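Local coordinates for hemolysin activator protein CdiB (Acinetobacter baumannii ACICU, PDB 6WIL) that probably exports its partner toxin across the outer membrane for contact-dependent growth inhibition, as a two-partner secretion transporter of the Omp85 superfamily, at residues V184-M189 and Q212-V217; V146-K151 and D206-L211; S154-T159 and P245-D250; L171-Q176 and V279-L284. All blocks are in the same frame, centred on the assembly; numbering follows the deposited sequence.

Interaction 1: V184-M189 and Q212-V217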
# COMPACT_ATOMS: atom_id res chain seq x y z
N VAL A 184 -12.32 -2.06 -10.20
CA VAL A 184 -13.38 -1.52 -11.03
C VAL A 184 -14.70 -2.26 -10.87
O VAL A 184 -15.73 -1.75 -11.34
CB VAL A 184 -12.97 -1.48 -12.52
CG1 VAL A 184 -11.66 -0.73 -12.69
CG2 VAL A 184 -12.86 -2.88 -13.07
N TYR A 185 -14.72 -3.43 -10.24
CA TYR A 185 -15.94 -4.19 -10.04
C TYR A 185 -16.14 -4.51 -8.56
O TYR A 185 -15.19 -4.59 -7.79
CB TYR A 185 -15.94 -5.53 -10.79
CG TYR A 185 -15.84 -5.44 -12.29
CD1 TYR A 185 -16.92 -5.00 -13.06
CD2 TYR A 185 -14.68 -5.82 -12.95
CE1 TYR A 185 -16.82 -4.93 -14.44
CE2 TYR A 185 -14.58 -5.75 -14.32
CZ TYR A 185 -15.65 -5.31 -15.06
OH TYR A 185 -15.53 -5.25 -16.43
N ALA A 186 -17.41 -4.70 -8.20
CA ALA A 186 -17.76 -5.53 -7.05
C ALA A 186 -17.75 -6.98 -7.52
O ALA A 186 -18.46 -7.32 -8.47
CB ALA A 186 -19.12 -5.14 -6.49
N VAL A 187 -16.93 -7.82 -6.89
CA VAL A 187 -16.63 -9.15 -7.41
C VAL A 187 -17.14 -10.21 -6.44
O VAL A 187 -17.00 -10.07 -5.22
CB VAL A 187 -15.11 -9.32 -7.66
CG1 VAL A 187 -14.82 -10.72 -8.18
CG2 VAL A 187 -14.62 -8.28 -8.64
N ASP A 188 -17.73 -11.26 -7.00
CA ASP A 188 -18.03 -12.49 -6.27
C ASP A 188 -17.35 -13.63 -7.01
O ASP A 188 -17.57 -13.82 -8.21
CB ASP A 188 -19.55 -12.71 -6.17
CG ASP A 188 -19.92 -13.80 -5.17
OD1 ASP A 188 -19.56 -14.98 -5.39
OD2 ASP A 188 -20.56 -13.47 -4.15
N MSE A 189 -16.51 -14.38 -6.30
CA MSE A 189 -15.73 -15.45 -6.91
C MSE A 189 -16.04 -16.78 -6.23
O MSE A 189 -15.99 -16.89 -5.01
CB MSE A 189 -14.23 -15.12 -6.84
CG MSE A 189 -13.33 -15.99 -7.71
SE MSE A 189 -11.40 -15.58 -7.59
CE MSE A 189 -11.27 -14.14 -8.91
N GLN A 212 -20.24 -6.60 -10.82
CA GLN A 212 -21.11 -5.44 -10.86
C GLN A 212 -20.23 -4.20 -10.92
O GLN A 212 -19.48 -3.93 -9.98
CB GLN A 212 -22.03 -5.39 -9.64
CG GLN A 212 -22.63 -4.02 -9.35
CD GLN A 212 -23.43 -4.01 -8.06
OE1 GLN A 212 -24.45 -4.68 -7.95
NE2 GLN A 212 -22.95 -3.25 -7.08
N ALA A 213 -20.32 -3.46 -12.02
CA ALA A 213 -19.43 -2.33 -12.23
C ALA A 213 -19.62 -1.28 -11.14
O ALA A 213 -20.74 -1.01 -10.70
CB ALA A 213 -19.68 -1.71 -13.61
N LEU A 214 -18.51 -0.70 -10.70
CA LEU A 214 -18.55 0.39 -9.73
C LEU A 214 -18.87 1.70 -10.44
O LEU A 214 -18.69 1.84 -11.65
CB LEU A 214 -17.22 0.51 -8.99
CG LEU A 214 -16.73 -0.74 -8.24
CD1 LEU A 214 -15.32 -0.54 -7.72
CD2 LEU A 214 -17.68 -1.07 -7.10
N GLN A 215 -19.36 2.67 -9.66
CA GLN A 215 -19.71 3.98 -10.20
C GLN A 215 -18.56 4.54 -11.04
O GLN A 215 -17.42 4.64 -10.58
CB GLN A 215 -20.05 4.94 -9.06
CG GLN A 215 -20.42 6.34 -9.49
CD GLN A 215 -20.82 7.21 -8.31
OE1 GLN A 215 -21.38 6.72 -7.33
NE2 GLN A 215 -20.52 8.50 -8.39
N LYS A 216 -18.88 4.91 -12.29
CA LYS A 216 -17.84 5.25 -13.25
C LYS A 216 -17.13 6.55 -12.90
O LYS A 216 -15.92 6.67 -13.07
CB LYS A 216 -18.43 5.34 -14.66
CG LYS A 216 -19.14 4.07 -15.13
CD LYS A 216 -18.72 3.70 -16.54
CE LYS A 216 -17.33 3.07 -16.56
NZ LYS A 216 -17.31 1.72 -15.94
N VAL A 217 -17.87 7.54 -12.41
CA VAL A 217 -17.33 8.87 -12.16
C VAL A 217 -17.60 9.25 -10.71
O VAL A 217 -18.75 9.16 -10.25
CB VAL A 217 -17.94 9.92 -13.11
CG1 VAL A 217 -17.33 11.29 -12.85
CG2 VAL A 217 -17.74 9.51 -14.56

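Interaction 2: V146-K151 and D206-L211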
# COMPACT_ATOMS: atom_id res chain seq x y z
N VAL A 146 -16.17 -18.35 -16.01
CA VAL A 146 -17.58 -18.12 -16.32
C VAL A 146 -17.99 -16.78 -15.73
O VAL A 146 -17.95 -16.60 -14.50
CB VAL A 146 -18.47 -19.25 -15.78
CG1 VAL A 146 -19.95 -18.89 -15.94
CG2 VAL A 146 -18.17 -20.56 -16.51
N ILE A 147 -18.37 -15.85 -16.60
CA ILE A 147 -18.86 -14.54 -16.17
C ILE A 147 -20.38 -14.66 -16.09
O ILE A 147 -21.10 -14.38 -17.05
CB ILE A 147 -18.41 -13.42 -17.10
CG1 ILE A 147 -16.93 -13.57 -17.44
CG2 ILE A 147 -18.67 -12.06 -16.46
CD1 ILE A 147 -16.00 -13.54 -16.23
N GLN A 148 -20.87 -15.10 -14.93
CA GLN A 148 -22.31 -15.27 -14.76
C GLN A 148 -23.05 -13.94 -14.83
O GLN A 148 -24.23 -13.90 -15.20
CB GLN A 148 -22.60 -15.98 -13.43
CG GLN A 148 -24.07 -16.24 -13.15
CD GLN A 148 -24.30 -16.95 -11.84
OE1 GLN A 148 -25.10 -16.51 -11.01
NE2 GLN A 148 -23.61 -18.06 -11.64
N GLU A 149 -22.37 -12.85 -14.50
CA GLU A 149 -23.02 -11.55 -14.38
C GLU A 149 -21.98 -10.45 -14.56
O GLU A 149 -20.87 -10.55 -14.03
CB GLU A 149 -23.72 -11.44 -13.03
CG GLU A 149 -24.40 -10.12 -12.76
CD GLU A 149 -25.03 -10.08 -11.38
OE1 GLU A 149 -25.42 -11.16 -10.88
OE2 GLU A 149 -25.12 -8.98 -10.80
N GLY A 150 -22.35 -9.42 -15.30
CA GLY A 150 -21.49 -8.28 -15.53
C GLY A 150 -20.73 -8.38 -16.84
O GLY A 150 -20.47 -9.46 -17.36
N LYS A 151 -20.36 -7.22 -17.38
CA LYS A 151 -19.66 -7.15 -18.66
C LYS A 151 -18.17 -6.97 -18.41
O LYS A 151 -17.76 -6.11 -17.62
CB LYS A 151 -20.19 -6.00 -19.52
CG LYS A 151 -21.71 -6.00 -19.68
CD LYS A 151 -22.24 -7.38 -20.04
CE LYS A 151 -22.16 -7.67 -21.53
NZ LYS A 151 -22.82 -8.98 -21.86
N ASP A 206 -14.32 -24.82 -12.52
CA ASP A 206 -14.88 -23.65 -13.19
C ASP A 206 -14.86 -22.48 -12.22
O ASP A 206 -15.26 -22.62 -11.06
CB ASP A 206 -16.30 -23.92 -13.69
CG ASP A 206 -16.32 -24.66 -15.01
OD1 ASP A 206 -15.30 -24.58 -15.73
OD2 ASP A 206 -17.33 -25.31 -15.32
N LEU A 207 -14.37 -21.35 -12.71
CA LEU A 207 -14.28 -20.11 -11.93
C LEU A 207 -15.52 -19.28 -12.23
O LEU A 207 -15.62 -18.65 -13.28
CB LEU A 207 -13.00 -19.36 -12.28
CG LEU A 207 -12.69 -18.17 -11.38
CD1 LEU A 207 -12.52 -18.64 -9.95
CD2 LEU A 207 -11.45 -17.42 -11.86
N ILE A 208 -16.45 -19.26 -11.28
CA ILE A 208 -17.71 -18.54 -11.44
C ILE A 208 -17.54 -17.13 -10.89
O ILE A 208 -17.31 -16.95 -9.69
CB ILE A 208 -18.85 -19.27 -10.72
CG1 ILE A 208 -18.86 -20.76 -11.09
CG2 ILE A 208 -20.19 -18.63 -11.06
CD1 ILE A 208 -18.89 -21.01 -12.58
N LEU A 209 -17.66 -16.14 -11.77
CA LEU A 209 -17.49 -14.73 -11.41
C LEU A 209 -18.81 -13.99 -11.58
O LEU A 209 -19.43 -14.05 -12.65
CB LEU A 209 -16.41 -14.08 -12.27
CG LEU A 209 -14.96 -14.45 -11.97
CD1 LEU A 209 -14.03 -13.86 -13.02
CD2 LEU A 209 -14.58 -13.95 -10.59
N LYS A 210 -19.23 -13.28 -10.53
CA LYS A 210 -20.37 -12.37 -10.59
C LYS A 210 -19.83 -10.95 -10.39
O LYS A 210 -19.31 -10.62 -9.32
CB LYS A 210 -21.42 -12.71 -9.54
CG LYS A 210 -22.42 -13.77 -9.98
CD LYS A 210 -23.58 -13.87 -9.01
CE LYS A 210 -23.29 -14.84 -7.88
NZ LYS A 210 -23.30 -16.25 -8.36
N LEU A 211 -19.97 -10.11 -11.42
CA LEU A 211 -19.39 -8.78 -11.43
C LEU A 211 -20.48 -7.72 -11.50
O LEU A 211 -21.50 -7.90 -12.17
CB LEU A 211 -18.42 -8.60 -12.61
CG LEU A 211 -17.28 -9.62 -12.76
CD1 LEU A 211 -16.49 -9.35 -14.03
CD2 LEU A 211 -16.37 -9.63 -11.54
O HOH W 1 -24.17 -6.55 -12.75

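Interaction 3: S154-T159 and P245-D250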
# COMPACT_ATOMS: atom_id res chain seq x y z
N SER A 154 -12.63 -9.53 -23.11
CA SER A 154 -11.64 -10.60 -23.04
C SER A 154 -10.25 -10.06 -22.72
O SER A 154 -9.47 -10.73 -22.04
CB SER A 154 -11.62 -11.38 -24.35
OG SER A 154 -12.89 -11.96 -24.60
N LEU A 155 -9.94 -8.85 -23.18
CA LEU A 155 -8.66 -8.24 -22.85
C LEU A 155 -8.56 -7.96 -21.35
O LEU A 155 -7.51 -8.18 -20.74
CB LEU A 155 -8.47 -6.95 -23.66
CG LEU A 155 -7.20 -6.14 -23.41
CD1 LEU A 155 -5.96 -6.98 -23.68
CD2 LEU A 155 -7.19 -4.88 -24.26
N GLN A 156 -9.65 -7.48 -20.75
CA GLN A 156 -9.66 -7.23 -19.31
C GLN A 156 -9.32 -8.48 -18.51
O GLN A 156 -8.54 -8.42 -17.56
CB GLN A 156 -11.02 -6.68 -18.89
CG GLN A 156 -11.07 -5.19 -18.65
CD GLN A 156 -12.47 -4.72 -18.30
OE1 GLN A 156 -12.75 -4.34 -17.17
NE2 GLN A 156 -13.36 -4.75 -19.29
N LEU A 157 -9.91 -9.62 -18.88
CA LEU A 157 -9.60 -10.86 -18.18
C LEU A 157 -8.14 -11.24 -18.37
O LEU A 157 -7.47 -11.66 -17.41
CB LEU A 157 -10.50 -11.99 -18.67
CG LEU A 157 -11.96 -11.97 -18.24
CD1 LEU A 157 -12.72 -13.08 -18.94
CD2 LEU A 157 -12.08 -12.11 -16.73
N LYS A 158 -7.62 -11.11 -19.59
CA LYS A 158 -6.24 -11.51 -19.85
C LYS A 158 -5.25 -10.66 -19.06
O LYS A 158 -4.26 -11.18 -18.54
CB LYS A 158 -5.94 -11.43 -21.35
CG LYS A 158 -4.45 -11.41 -21.66
CD LYS A 158 -4.15 -11.85 -23.08
CE LYS A 158 -2.65 -11.86 -23.33
NZ LYS A 158 -2.29 -12.35 -24.68
N THR A 159 -5.50 -9.35 -18.95
CA THR A 159 -4.55 -8.48 -18.26
C THR A 159 -4.77 -8.47 -16.75
O THR A 159 -3.80 -8.37 -15.99
CB THR A 159 -4.63 -7.05 -18.80
OG1 THR A 159 -5.95 -6.52 -18.59
CG2 THR A 159 -4.32 -7.03 -20.29
N PRO A 245 -11.86 3.68 -17.26
CA PRO A 245 -12.22 4.47 -18.45
C PRO A 245 -11.85 3.79 -19.76
O PRO A 245 -12.66 3.80 -20.70
CB PRO A 245 -11.44 5.78 -18.25
CG PRO A 245 -10.26 5.38 -17.45
CD PRO A 245 -10.73 4.28 -16.53
N PHE A 246 -10.66 3.21 -19.87
CA PHE A 246 -10.24 2.51 -21.08
C PHE A 246 -10.50 1.01 -21.01
O PHE A 246 -9.93 0.25 -21.81
CB PHE A 246 -8.77 2.78 -21.37
CG PHE A 246 -8.48 4.19 -21.78
CD1 PHE A 246 -8.76 4.61 -23.08
CD2 PHE A 246 -7.95 5.10 -20.89
CE1 PHE A 246 -8.51 5.91 -23.47
CE2 PHE A 246 -7.69 6.40 -21.27
CZ PHE A 246 -7.97 6.81 -22.56
N HIS A 247 -11.36 0.56 -20.09
CA HIS A 247 -11.72 -0.85 -19.94
C HIS A 247 -10.48 -1.73 -19.84
O HIS A 247 -10.33 -2.72 -20.56
CB HIS A 247 -12.63 -1.30 -21.07
CG HIS A 247 -14.01 -0.75 -20.98
ND1 HIS A 247 -14.30 0.58 -21.23
CD2 HIS A 247 -15.19 -1.33 -20.64
CE1 HIS A 247 -15.59 0.79 -21.06
NE2 HIS A 247 -16.16 -0.36 -20.70
N LEU A 248 -9.59 -1.36 -18.92
CA LEU A 248 -8.36 -2.10 -18.68
C LEU A 248 -8.16 -2.34 -17.19
O LEU A 248 -7.03 -2.50 -16.72
CB LEU A 248 -7.15 -1.36 -19.26
CG LEU A 248 -7.05 -1.26 -20.78
CD1 LEU A 248 -5.93 -0.33 -21.20
CD2 LEU A 248 -6.85 -2.64 -21.38
N ASN A 249 -9.26 -2.36 -16.43
CA ASN A 249 -9.21 -2.37 -14.97
C ASN A 249 -8.40 -1.19 -14.45
O ASN A 249 -7.77 -1.25 -13.40
CB ASN A 249 -8.65 -3.70 -14.43
CG ASN A 249 -9.23 -4.91 -15.14
OD1 ASN A 249 -10.41 -5.22 -14.98
ND2 ASN A 249 -8.41 -5.60 -15.92
N ASP A 250 -8.42 -0.09 -15.21
CA ASP A 250 -7.61 1.08 -14.93
C ASP A 250 -8.39 2.09 -14.09
O ASP A 250 -9.62 2.05 -14.00
CB ASP A 250 -7.14 1.73 -16.23
CG ASP A 250 -8.26 1.86 -17.26
OD1 ASP A 250 -9.15 0.98 -17.27
OD2 ASP A 250 -8.24 2.82 -18.05

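Interaction 4: L171-Q176 and V279-L284. With SO4 (sulfate ion), chain B.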
# COMPACT_ATOMS: atom_id res chain seq x y z
N LEU A 171 -4.27 -20.54 -5.50
CA LEU A 171 -5.00 -19.52 -4.76
C LEU A 171 -4.29 -18.17 -4.75
O LEU A 171 -4.95 -17.14 -4.58
CB LEU A 171 -5.23 -19.98 -3.32
CG LEU A 171 -6.17 -19.15 -2.44
CD1 LEU A 171 -7.55 -19.05 -3.08
CD2 LEU A 171 -6.26 -19.76 -1.05
N LYS A 172 -2.97 -18.14 -4.93
CA LYS A 172 -2.25 -16.87 -4.98
C LYS A 172 -2.60 -16.09 -6.25
O LYS A 172 -2.72 -14.86 -6.21
CB LYS A 172 -0.75 -17.10 -4.90
CG LYS A 172 -0.23 -17.44 -3.51
CD LYS A 172 1.29 -17.58 -3.52
CE LYS A 172 1.71 -19.01 -3.21
NZ LYS A 172 1.45 -19.37 -1.79
N ARG A 173 -2.77 -16.80 -7.37
CA ARG A 173 -3.14 -16.15 -8.62
C ARG A 173 -4.62 -15.78 -8.65
O ARG A 173 -4.98 -14.76 -9.23
CB ARG A 173 -2.78 -17.05 -9.80
CG ARG A 173 -1.31 -17.43 -9.82
CD ARG A 173 -0.91 -18.18 -11.07
NE ARG A 173 0.53 -18.32 -11.16
CZ ARG A 173 1.32 -17.56 -11.92
NH1 ARG A 173 0.79 -16.61 -12.68
NH2 ARG A 173 2.63 -17.75 -11.92
N LEU A 174 -5.48 -16.60 -8.03
CA LEU A 174 -6.88 -16.22 -7.91
C LEU A 174 -7.03 -14.93 -7.11
O LEU A 174 -7.79 -14.04 -7.49
CB LEU A 174 -7.68 -17.34 -7.25
CG LEU A 174 -7.70 -18.72 -7.92
CD1 LEU A 174 -8.76 -19.60 -7.27
CD2 LEU A 174 -7.94 -18.59 -9.41
N ASP A 175 -6.30 -14.82 -5.99
CA ASP A 175 -6.41 -13.64 -5.15
C ASP A 175 -5.86 -12.41 -5.86
O ASP A 175 -6.42 -11.31 -5.75
CB ASP A 175 -5.67 -13.86 -3.83
CG ASP A 175 -6.44 -14.74 -2.87
OD1 ASP A 175 -7.59 -15.11 -3.17
OD2 ASP A 175 -5.88 -15.06 -1.80
N GLN A 176 -4.75 -12.56 -6.58
CA GLN A 176 -4.19 -11.44 -7.33
C GLN A 176 -5.17 -10.94 -8.38
O GLN A 176 -5.46 -9.74 -8.45
CB GLN A 176 -2.87 -11.86 -7.98
CG GLN A 176 -2.15 -10.70 -8.64
CD GLN A 176 -1.74 -9.64 -7.63
OE1 GLN A 176 -1.50 -9.94 -6.46
NE2 GLN A 176 -1.65 -8.39 -8.09
N VAL A 279 -1.40 -5.36 -14.53
CA VAL A 279 -1.17 -6.47 -15.45
C VAL A 279 -0.76 -7.70 -14.65
O VAL A 279 0.43 -7.97 -14.45
CB VAL A 279 -0.11 -6.12 -16.51
CG1 VAL A 279 -0.09 -7.18 -17.61
CG2 VAL A 279 -0.36 -4.74 -17.10
N GLY A 280 -1.76 -8.46 -14.20
CA GLY A 280 -1.47 -9.63 -13.38
C GLY A 280 -0.81 -9.24 -12.07
O GLY A 280 -1.35 -8.45 -11.29
N TYR A 281 0.38 -9.80 -11.83
CA TYR A 281 1.16 -9.44 -10.66
C TYR A 281 1.82 -8.07 -10.78
O TYR A 281 2.30 -7.54 -9.77
CB TYR A 281 2.22 -10.50 -10.37
CG TYR A 281 1.72 -11.74 -9.67
CD1 TYR A 281 1.21 -11.68 -8.38
CD2 TYR A 281 1.76 -12.98 -10.31
CE1 TYR A 281 0.74 -12.81 -7.74
CE2 TYR A 281 1.30 -14.11 -9.67
CZ TYR A 281 0.79 -14.02 -8.39
OH TYR A 281 0.34 -15.16 -7.77
N TYR A 282 1.87 -7.50 -11.98
CA TYR A 282 2.50 -6.21 -12.18
C TYR A 282 1.51 -5.08 -11.93
O TYR A 282 0.29 -5.29 -11.87
CB TYR A 282 3.06 -6.10 -13.59
CG TYR A 282 4.28 -6.96 -13.82
CD1 TYR A 282 4.15 -8.30 -14.15
CD2 TYR A 282 5.56 -6.44 -13.67
CE1 TYR A 282 5.26 -9.09 -14.35
CE2 TYR A 282 6.68 -7.23 -13.87
CZ TYR A 282 6.52 -8.56 -14.20
OH TYR A 282 7.63 -9.35 -14.39
N ASP A 283 2.05 -3.88 -11.76
CA ASP A 283 1.24 -2.68 -11.63
C ASP A 283 1.97 -1.55 -12.33
O ASP A 283 3.16 -1.34 -12.10
CB ASP A 283 0.99 -2.34 -10.15
CG ASP A 283 -0.36 -1.68 -9.93
OD1 ASP A 283 -1.15 -1.57 -10.89
OD2 ASP A 283 -0.65 -1.26 -8.78
N LEU A 284 1.26 -0.83 -13.19
CA LEU A 284 1.83 0.28 -13.95
C LEU A 284 1.11 1.57 -13.56
O LEU A 284 -0.12 1.59 -13.50
CB LEU A 284 1.71 0.07 -15.46
CG LEU A 284 2.57 -0.99 -16.14
CD1 LEU A 284 2.12 -2.39 -15.77
CD2 LEU A 284 2.54 -0.79 -17.64
S SO4 B . 3.82 -14.39 -13.98
O1 SO4 B . 4.12 -14.85 -12.63
O2 SO4 B . 4.36 -13.04 -14.16
O3 SO4 B . 2.37 -14.37 -14.17
O4 SO4 B . 4.42 -15.29 -14.96

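Interaction 1: V184-M189 and Q212-V217
Val184 O takes the amide of Leu214 in a nearly straight bond (Leu214 N to Val184 O 3.0 Å, 169° at the hydrogen). Ala186 and Gln212 form a mutual backbone pair next to it: Ala186 N reaches Gln212 O at 2.8 Å, and Gln212 N returns to Ala186 O at 3.0 Å. Leu214 folds its side chain over the carbonyl that its own amide holds. With CG beside the backbone N (chi1 -57°), CG rests 3.4 Å from Val184 O. The two branches then divide the backbone between them, CD1 lying 3.6 Å from Val184 C and CD2 3.8 Å from Ala186 N. Between the bonded positions, Tyr185 and Ala213 make a non-hydrogen-bonded pair whose side chains diverge, and the Tyr185 ring approaches through CD1, 3.8 Å from Ala213 CA. This is the open end of the antiparallel hairpin of strands 185-193 and 204-213 in the POTRA domain next to the barrel, where the second strand leaves the sheet and runs on toward barrel strand 217-228. Farther out, the Tyr185 ring packs on Leu211 and Ile152, and its OH makes a weak hydrogen bond with the carbonyl of Lys151. Val184 points away from 212-217 and rests on Asn244 and Asn249 of a barrel turn, while Leu214 also touches Asn243 at the end of strand 232-243.

Interaction 2: V146-K151 and D206-L211
Val146 pairs with Ile208 and Ile147 with Leu209 in parallel register, the short strands 146-149 and 206-211 crossing at 33°, before a beta bulge shifts the pairing by one residue to Glu149 with Lys210. Leu207 O receives Val146 N, Val146 O receives Leu209 N (2.8 Å), and Leu209 O receives Gln148 N (2.9 Å) in a more bent bond; past the bulge, Leu211 N binds Glu149 O from above its carbonyl plane. This parallel ladder joins strand 132-149 to strand 204-213 in the mixed sheet of the second POTRA domain, whose next strand, 185-193, borders 204-213. On one face Ile147 CD1 meets Leu209 CD1 at 3.8 Å, the two side chains running side by side. On the other, Ile208 CD1 tucks against Val146 CB at 3.7 Å. The bulge brings Gln148 onto the partner strand: with CG anti to the backbone N (chi1 -179°), its extended chain lies beside that of Lys210. Lys210 NZ reaches Gln148 OE1 at 3.2 Å from above the amide plane, and Gln148 NE2 sits 3.5 Å from Ile208 CG2. Glu149 crosses Lys210 obliquely, its OE1 near CD rather than the ammonium. One water donates to both Glu149 OE2 and Leu211 O. Gly150 has a positive phi (97°) and brings CA within 3.4 Å of Leu211 O, where a CB would collide with that oxygen.

Interaction 3: S154-T159 and P245-D250
Gln156 sets its CG against the carbonyl of His247, 3.2 Å from His247 O. Its amide plane stands about perpendicular to the His247 ring. One residue earlier in the helix, Leu155 meets Leu248 obliquely, CD2 to CD2 at 3.7 Å. Asn249 supplies the polar link: its ND2 donates to Gln156 O at 3.3 Å, with the acceptor close to the plane of the Asn249 amide. Helix 154-160 of the second POTRA domain is in this way set against the turn between barrel strands 232-243 and 251-261. Thr159 OG1 lies 3.7 Å from Asn249 ND2 and itself donates to Leu155 O, a carbonyl already taken by the helical amide of Thr159. Asp250 ties the loop internally, OD1 accepting Leu248 N at 2.9 Å from above the carboxylate plane and OD2 accepting Phe246 N on its syn lone pair; OD2 also bonds Tyr275 OH. His247 and Asn249 both take positive phi in this tight loop. The chemistry between the segments is sparse, with one rather long hydrogen bond, one leucine-leucine contact and no salt bridge, and Gln156 contributes much of the buried surface.

Interaction 4: L171-Q176 and V279-L284
Gln176 CG stands anti to the backbone N (chi1 -173°), and a bend at chi2 (63°) carries CD to within 3.7 Å of Tyr281 CD1, the two side chains crossing obliquely. Gln176 CG comes closer still to the same ring atom, CD1, at 3.5 Å. From there Gln176 NE2 donates to Gly280 O at 3.2 Å, an oxygen that Asn180 also binds; the other end of the amide, OE1, accepts from Arg325 of the barrel. Tyr281 extends its hydroxyl to the helix, OH lying 3.4 Å from Lys172 C and 3.5 Å from Arg173 CG. Gly280 and Tyr281 are the two corners of a type II' turn linking barrel strands 266-279 and 282-295, so a tight barrel hairpin is docked on helix 171-181 of the second POTRA domain. The positive phi of Gly280 suits the first corner of such a turn. Arg173 crosses the tyrosine at about a right angle, with guanidinium and ring planes 75° apart; ring atom CE2 sits 3.9 Å above the guanidinium plane, near its rim. A sulfate, probably from the crystallisation liquor, meets the edge of the guanidinium: Arg173 NH1 donates to its O3 at 3.1 Å and NH2 more weakly to O1, while Arg321 holds the ion as well.

In the fold
From the N terminus, interaction 2 opens first, at 146-151, and closes at 206-211 within the sheet of the second POTRA domain. Interactions 3 and 4 start after it, on helices 154-160 and 171-181, and close beyond it on two barrel turns on the POTRA side, so both cross interaction 2 and each other. Interaction 1 spans the shortest loop, from 184-189 to 212-217; it lies wholly within the spans of interactions 3 and 4 but crosses interaction 2, with which it shares strand 204-213. Thr159 O, close to Gly280 N at 2.7 Å, joins interactions 3 and 4. Together, two helices and the strand leading into the barrel join the second POTRA domain to the barrel rim.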